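Local coordinates for 2-(acetamidomethylene)succinate hydrolase (Mesorhizobium loti, PDB 3KXP), which catalyses the last step of vitamin B6 degradation, hydrolysing (E)-2-(acetamidomethylene)succinate to succinic semialdehyde, acetate, ammonia and carbon dioxide, at residues A[104-116]-A[230-242]. Numbering follows the deposited sequence.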
ATOM      1  N   GLY A 104       7.473 -29.556   7.742  1.00 24.06           N
ATOM      2  CA  GLY A 104       8.154 -29.588   9.022  1.00 22.52           C
ATOM      3  C   GLY A 104       7.262 -29.133  10.165  1.00 22.79           C
ATOM      4  O   GLY A 104       7.632 -29.263  11.333  1.00 22.07           O
ATOM      5  N   HIS A 105       6.075 -28.626   9.833  1.00 21.75           N
ATOM      6  CA  HIS A 105       5.157 -28.112  10.849  1.00 22.55           C
ATOM      7  C   HIS A 105       3.791 -28.793  10.877  1.00 23.18           C
ATOM      8  O   HIS A 105       3.445 -29.577   9.995  1.00 22.67           O
ATOM      9  CB  HIS A 105       4.919 -26.609  10.639  1.00 19.55           C
ATOM     10  CG  HIS A 105       6.170 -25.785  10.570  1.00 20.70           C
ATOM     11  ND1 HIS A 105       7.072 -25.878   9.530  1.00 19.89           N
ATOM     12  CD2 HIS A 105       6.640 -24.813  11.389  1.00 19.64           C
ATOM     13  CE1 HIS A 105       8.038 -24.996   9.708  1.00 18.86           C
ATOM     14  NE2 HIS A 105       7.800 -24.337  10.828  1.00 20.81           N
ATOM     15  N   GLY A 106       3.021 -28.453  11.906  1.00 23.87           N
ATOM     16  CA  GLY A 106       1.680 -28.971  12.070  1.00 25.48           C
ATOM     17  C   GLY A 106       1.483 -30.420  11.691  1.00 26.65           C
ATOM     18  O   GLY A 106       2.247 -31.285  12.100  1.00 26.44           O
ATOM     19  N   LEU A 107       0.444 -30.674  10.898  1.00 28.30           N
ATOM     20  CA  LEU A 107       0.116 -32.019  10.463  1.00 26.75           C
ATOM     21  C   LEU A 107       0.569 -32.298   9.041  1.00 26.46           C
ATOM     22  O   LEU A 107      -0.022 -33.117   8.344  1.00 24.78           O
ATOM     23  CB  LEU A 107      -1.393 -32.260  10.591  1.00 25.31           C
ATOM     24  CG  LEU A 107      -1.953 -32.290  12.023  1.00 27.81           C
ATOM     25  CD1 LEU A 107      -3.426 -32.709  12.002  1.00 25.01           C
ATOM     26  CD2 LEU A 107      -1.149 -33.268  12.874  1.00 24.56           C
ATOM     27  N   SER A 108       1.627 -31.617   8.618  1.00 26.06           N
ATOM     28  CA  SER A 108       2.164 -31.807   7.278  1.00 25.79           C
ATOM     29  C   SER A 108       3.379 -32.732   7.299  1.00 26.74           C
ATOM     30  O   SER A 108       3.909 -33.054   8.363  1.00 27.74           O
ATOM     31  CB  SER A 108       2.540 -30.455   6.675  1.00 24.53           C
ATOM     32  OG  SER A 108       1.384 -29.652   6.525  1.00 22.49           O
ATOM     33  N   ASP A 109       3.813 -33.169   6.122  1.00 28.39           N
ATOM     34  CA  ASP A 109       4.969 -34.051   6.033  1.00 29.80           C
ATOM     35  C   ASP A 109       6.189 -33.359   6.615  1.00 29.81           C
ATOM     36  O   ASP A 109       6.280 -32.133   6.613  1.00 29.36           O
ATOM     37  CB  ASP A 109       5.245 -34.438   4.574  1.00 30.43           C
ATOM     38  CG  ASP A 109       4.289 -35.496   4.061  1.00 30.98           C
ATOM     39  OD1 ASP A 109       3.473 -36.000   4.866  1.00 28.34           O
ATOM     40  OD2 ASP A 109       4.362 -35.828   2.858  1.00 31.18           O
ATOM     41  N   LYS A 110       7.127 -34.154   7.110  1.00 29.77           N
ATOM     42  CA  LYS A 110       8.336 -33.617   7.707  1.00 29.98           C
ATOM     43  C   LYS A 110       9.581 -34.312   7.160  1.00 30.22           C
ATOM     44  O   LYS A 110      10.210 -35.123   7.839  1.00 29.55           O
ATOM     45  CB  LYS A 110       8.247 -33.760   9.223  1.00 29.77           C
ATOM     46  CG  LYS A 110       6.987 -33.115   9.774  1.00 31.38           C
ATOM     47  CD  LYS A 110       6.893 -33.215  11.271  1.00 31.30           C
ATOM     48  CE  LYS A 110       5.685 -32.446  11.764  1.00 29.59           C
ATOM     49  NZ  LYS A 110       4.451 -32.911  11.091  1.00 29.11           N
ATOM     50  N   PRO A 111       9.947 -33.996   5.910  1.00 30.26           N
ATOM     51  CA  PRO A 111      11.121 -34.597   5.276  1.00 29.64           C
ATOM     52  C   PRO A 111      12.385 -34.446   6.106  1.00 31.04           C
ATOM     53  O   PRO A 111      12.469 -33.588   6.981  1.00 29.59           O
ATOM     54  CB  PRO A 111      11.200 -33.870   3.933  1.00 29.74           C
ATOM     55  CG  PRO A 111      10.504 -32.561   4.200  1.00 29.72           C
ATOM     56  CD  PRO A 111       9.326 -33.004   5.019  1.00 29.36           C
ATOM     57  N   GLU A 112      13.360 -35.300   5.819  1.00 32.01           N
ATOM     58  CA  GLU A 112      14.634 -35.313   6.520  1.00 34.04           C
ATOM     59  C   GLU A 112      15.409 -34.025   6.248  1.00 33.85           C
ATOM     60  O   GLU A 112      16.199 -33.582   7.087  1.00 35.12           O
ATOM     61  CB  GLU A 112      15.441 -36.539   6.061  1.00 39.91           C
ATOM     62  CG  GLU A 112      16.703 -36.848   6.854  1.00 46.32           C
ATOM     63  CD  GLU A 112      17.365 -38.159   6.408  1.00 53.23           C
ATOM     64  OE1 GLU A 112      17.772 -38.262   5.223  1.00 55.57           O
ATOM     65  OE2 GLU A 112      17.475 -39.089   7.245  1.00 53.47           O
ATOM     66  N   THR A 113      15.189 -33.424   5.081  1.00 31.03           N
ATOM     67  CA  THR A 113      15.877 -32.187   4.731  1.00 30.27           C
ATOM     68  C   THR A 113      15.087 -31.364   3.707  1.00 28.43           C
ATOM     69  O   THR A 113      13.950 -31.697   3.376  1.00 27.79           O
ATOM     70  CB  THR A 113      17.297 -32.479   4.169  1.00 31.61           C
ATOM     71  OG1 THR A 113      18.124 -31.316   4.322  1.00 31.93           O
ATOM     72  CG2 THR A 113      17.226 -32.859   2.683  1.00 28.90           C
ATOM     73  N   GLY A 114      15.696 -30.290   3.213  1.00 28.36           N
ATOM     74  CA  GLY A 114      15.033 -29.438   2.241  1.00 28.92           C
ATOM     75  C   GLY A 114      14.198 -28.356   2.908  1.00 30.06           C
ATOM     76  O   GLY A 114      12.986 -28.277   2.706  1.00 29.59           O
ATOM     77  N   TYR A 115      14.842 -27.514   3.707  1.00 28.83           N
ATOM     78  CA  TYR A 115      14.125 -26.456   4.394  1.00 28.81           C
ATOM     79  C   TYR A 115      14.638 -25.063   4.059  1.00 30.19           C
ATOM     80  O   TYR A 115      14.663 -24.185   4.915  1.00 30.32           O
ATOM     81  CB  TYR A 115      14.171 -26.694   5.903  1.00 25.38           C
ATOM     82  CG  TYR A 115      13.390 -27.916   6.306  1.00 24.16           C
ATOM     83  CD1 TYR A 115      13.995 -29.171   6.371  1.00 23.83           C
ATOM     84  CD2 TYR A 115      12.022 -27.828   6.568  1.00 24.78           C
ATOM     85  CE1 TYR A 115      13.250 -30.315   6.693  1.00 23.55           C
ATOM     86  CE2 TYR A 115      11.267 -28.955   6.882  1.00 22.47           C
ATOM     87  CZ  TYR A 115      11.887 -30.197   6.949  1.00 22.13           C
ATOM     88  OH  TYR A 115      11.145 -31.295   7.315  1.00 19.23           O
ATOM     89  N   GLU A 116      15.036 -24.867   2.806  1.00 30.07           N
ATOM     90  CA  GLU A 116      15.531 -23.578   2.361  1.00 30.93           C
ATOM     91  C   GLU A 116      14.385 -22.819   1.720  1.00 31.13           C
ATOM     92  O   GLU A 116      13.299 -23.369   1.539  1.00 31.88           O
ATOM     93  CB  GLU A 116      16.659 -23.764   1.349  1.00 33.01           C
ATOM     94  CG  GLU A 116      17.865 -24.490   1.906  1.00 38.64           C
ATOM     95  CD  GLU A 116      18.521 -23.739   3.052  1.00 43.99           C
ATOM     96  OE1 GLU A 116      19.116 -22.662   2.809  1.00 45.94           O
ATOM     97  OE2 GLU A 116      18.436 -24.227   4.200  1.00 45.23           O
ATOM     98  N   LEU A 230       4.129 -30.407  17.516  1.00 27.29           N
ATOM     99  CA  LEU A 230       3.918 -31.173  16.294  1.00 27.57           C
ATOM    100  C   LEU A 230       5.134 -30.947  15.388  1.00 27.31           C
ATOM    101  O   LEU A 230       5.591 -31.857  14.699  1.00 28.14           O
ATOM    102  CB  LEU A 230       2.643 -30.709  15.581  1.00 26.48           C
ATOM    103  CG  LEU A 230       1.351 -31.301  16.142  1.00 27.60           C
ATOM    104  CD1 LEU A 230       0.138 -30.678  15.467  1.00 25.83           C
ATOM    105  CD2 LEU A 230       1.376 -32.813  15.926  1.00 27.37           C
ATOM    106  N   ALA A 231       5.659 -29.726  15.412  1.00 26.40           N
ATOM    107  CA  ALA A 231       6.819 -29.361  14.602  1.00 28.28           C
ATOM    108  C   ALA A 231       8.027 -30.237  14.906  1.00 29.07           C
ATOM    109  O   ALA A 231       8.336 -30.501  16.067  1.00 30.54           O
ATOM    110  CB  ALA A 231       7.183 -27.892  14.839  1.00 25.07           C
ATOM    111  N   SER A 232       8.706 -30.681  13.854  1.00 28.02           N
ATOM    112  CA  SER A 232       9.903 -31.500  13.992  1.00 28.09           C
ATOM    113  C   SER A 232      11.077 -30.613  14.406  1.00 28.95           C
ATOM    114  O   SER A 232      11.307 -29.567  13.790  1.00 28.71           O
ATOM    115  CB  SER A 232      10.229 -32.176  12.660  1.00 27.58           C
ATOM    116  OG  SER A 232      11.626 -32.352  12.519  1.00 25.92           O
ATOM    117  N   SER A 233      11.826 -31.028  15.428  1.00 27.98           N
ATOM    118  CA  SER A 233      12.963 -30.236  15.897  1.00 27.43           C
ATOM    119  C   SER A 233      14.056 -30.089  14.831  1.00 26.95           C
ATOM    120  O   SER A 233      14.646 -29.023  14.681  1.00 24.07           O
ATOM    121  CB  SER A 233      13.557 -30.842  17.181  1.00 29.50           C
ATOM    122  OG  SER A 233      14.176 -32.093  16.941  1.00 30.46           O
ATOM    123  N   ALA A 234      14.323 -31.155  14.087  1.00 26.68           N
ATOM    124  CA  ALA A 234      15.341 -31.093  13.043  1.00 25.84           C
ATOM    125  C   ALA A 234      14.891 -30.119  11.958  1.00 25.38           C
ATOM    126  O   ALA A 234      15.702 -29.360  11.429  1.00 24.70           O
ATOM    127  CB  ALA A 234      15.578 -32.475  12.440  1.00 23.82           C
ATOM    128  N   ALA A 235      13.600 -30.151  11.631  1.00 24.41           N
ATOM    129  CA  ALA A 235      13.038 -29.263  10.609  1.00 26.13           C
ATOM    130  C   ALA A 235      13.216 -27.796  11.032  1.00 27.20           C
ATOM    131  O   ALA A 235      13.566 -26.937  10.214  1.00 26.00           O
ATOM    132  CB  ALA A 235      11.540 -29.577  10.388  1.00 23.07           C
HETATM  133  N   MSE A 236      12.976 -27.522  12.314  1.00 27.12           N
HETATM  134  CA  MSE A 236      13.123 -26.172  12.854  1.00 29.32           C
HETATM  135  C   MSE A 236      14.564 -25.672  12.757  1.00 28.11           C
HETATM  136  O   MSE A 236      14.813 -24.563  12.285  1.00 27.69           O
HETATM  137  CB  MSE A 236      12.683 -26.128  14.322  1.00 33.30           C
HETATM  138  CG  MSE A 236      11.242 -26.517  14.548  1.00 42.79           C
HETATM  139 SE   MSE A 236      10.058 -25.605  13.313  1.00 59.70          SE
HETATM  140  CE  MSE A 236       9.906 -26.975  11.941  1.00 53.17           C
ATOM    141  N   ALA A 237      15.503 -26.495  13.218  1.00 26.07           N
ATOM    142  CA  ALA A 237      16.916 -26.139  13.199  1.00 25.56           C
ATOM    143  C   ALA A 237      17.364 -25.814  11.785  1.00 24.36           C
ATOM    144  O   ALA A 237      18.079 -24.844  11.562  1.00 23.32           O
ATOM    145  CB  ALA A 237      17.762 -27.280  13.773  1.00 23.10           C
ATOM    146  N   GLN A 238      16.934 -26.624  10.827  1.00 24.51           N
ATOM    147  CA  GLN A 238      17.311 -26.390   9.440  1.00 26.98           C
ATOM    148  C   GLN A 238      16.611 -25.162   8.875  1.00 25.61           C
ATOM    149  O   GLN A 238      17.208 -24.403   8.112  1.00 26.19           O
ATOM    150  CB  GLN A 238      16.985 -27.615   8.587  1.00 27.90           C
ATOM    151  CG  GLN A 238      17.784 -28.842   8.980  1.00 30.41           C
ATOM    152  CD  GLN A 238      17.433 -30.048   8.145  1.00 32.15           C
ATOM    153  OE1 GLN A 238      17.690 -30.081   6.937  1.00 34.37           O
ATOM    154  NE2 GLN A 238      16.833 -31.048   8.780  1.00 31.00           N
ATOM    155  N   THR A 239      15.347 -24.972   9.246  1.00 23.81           N
ATOM    156  CA  THR A 239      14.588 -23.819   8.774  1.00 24.62           C
ATOM    157  C   THR A 239      15.196 -22.522   9.308  1.00 26.03           C
ATOM    158  O   THR A 239      15.371 -21.561   8.558  1.00 22.97           O
ATOM    159  CB  THR A 239      13.135 -23.899   9.221  1.00 22.85           C
ATOM    160  OG1 THR A 239      12.529 -25.051   8.631  1.00 27.94           O
ATOM    161  CG2 THR A 239      12.381 -22.664   8.793  1.00 20.26           C
ATOM    162  N   ALA A 240      15.522 -22.509  10.600  1.00 26.41           N
ATOM    163  CA  ALA A 240      16.121 -21.338  11.233  1.00 28.80           C
ATOM    164  C   ALA A 240      17.373 -20.879  10.481  1.00 30.18           C
ATOM    165  O   ALA A 240      17.465 -19.713  10.100  1.00 30.82           O
ATOM    166  CB  ALA A 240      16.465 -21.635  12.696  1.00 27.45           C
ATOM    167  N   ARG A 241      18.338 -21.768  10.249  1.00 30.59           N
ATOM    168  CA  ARG A 241      19.522 -21.313   9.525  1.00 32.29           C
ATOM    169  C   ARG A 241      19.248 -21.005   8.061  1.00 29.28           C
ATOM    170  O   ARG A 241      20.005 -20.287   7.429  1.00 29.79           O
ATOM    171  CB  ARG A 241      20.706 -22.288   9.668  1.00 34.65           C
ATOM    172  CG  ARG A 241      20.405 -23.761   9.636  1.00 38.59           C
ATOM    173  CD  ARG A 241      21.204 -24.443  10.750  1.00 42.16           C
ATOM    174  NE  ARG A 241      20.557 -24.266  12.050  1.00 45.40           N
ATOM    175  CZ  ARG A 241      21.162 -24.384  13.225  1.00 45.45           C
ATOM    176  NH1 ARG A 241      20.469 -24.209  14.345  1.00 44.92           N
ATOM    177  NH2 ARG A 241      22.460 -24.650  13.283  1.00 46.24           N
ATOM    178  N   GLY A 242      18.152 -21.526   7.527  1.00 28.59           N
ATOM    179  CA  GLY A 242      17.821 -21.232   6.146  1.00 26.57           C
ATOM    180  C   GLY A 242      17.311 -19.803   6.046  1.00 26.68           C
ATOM    181  O   GLY A 242      17.363 -19.193   4.983  1.00 25.02           O
TER
HETATM  182  O   HOH W   1      14.435 -21.530   5.635  1.00 23.57           O
HETATM  183  O   HOH W   2      17.364 -27.938   4.283  1.00 49.26           O
HETATM  184  O   HOH W   3      18.972 -25.211   6.382  1.00 36.84           O
HETATM  185  O   HOH W   4      17.162 -20.500   2.695  1.00 39.06           O
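In this alpha/beta-hydrolase fold, the loop that joins strand 96-100 to helix 117-131 packs along helix 233-242, and Tyr115 lies flat against that helix with Ala235 CA centred over one ring face, a CH-pi contact. The CB of Ala235 comes to 3.5 Å from Tyr115 CZ, and the phenol OH donates to Pro111 O at 2.7 Å, which ties the ring back to its own loop. With an alanine here, the helix would probably lose the flat surface that Ala235 rests on, and Pro111 O its hydroxyl donor. Beyond the ring, the extended side chain of Gln238 spends both ends of its amide on the loop: NE2 gives an almost straight bond (174°) to Glu112 O, while OE1 receives Thr113 OG1 at 2.9 Å in its carbonyl plane. Thr113 makes this reach with OG1 anti to its backbone N (chi1 -158°). At the start of the helix, Ser232 N donates to Gly104 O at 3.1 Å, and Ser232 OG caps Ala235 N. His105, whose ND1 bonds to Arg103 O, also touches Leu143, which is assigned to the chloride site together with Ser142, the probable nucleophile. Selenomethionine Met236, bent at chi2 and chi3, brings its methyl CE over one face of the His105 imidazole, 3.6 Å from the ring centroid.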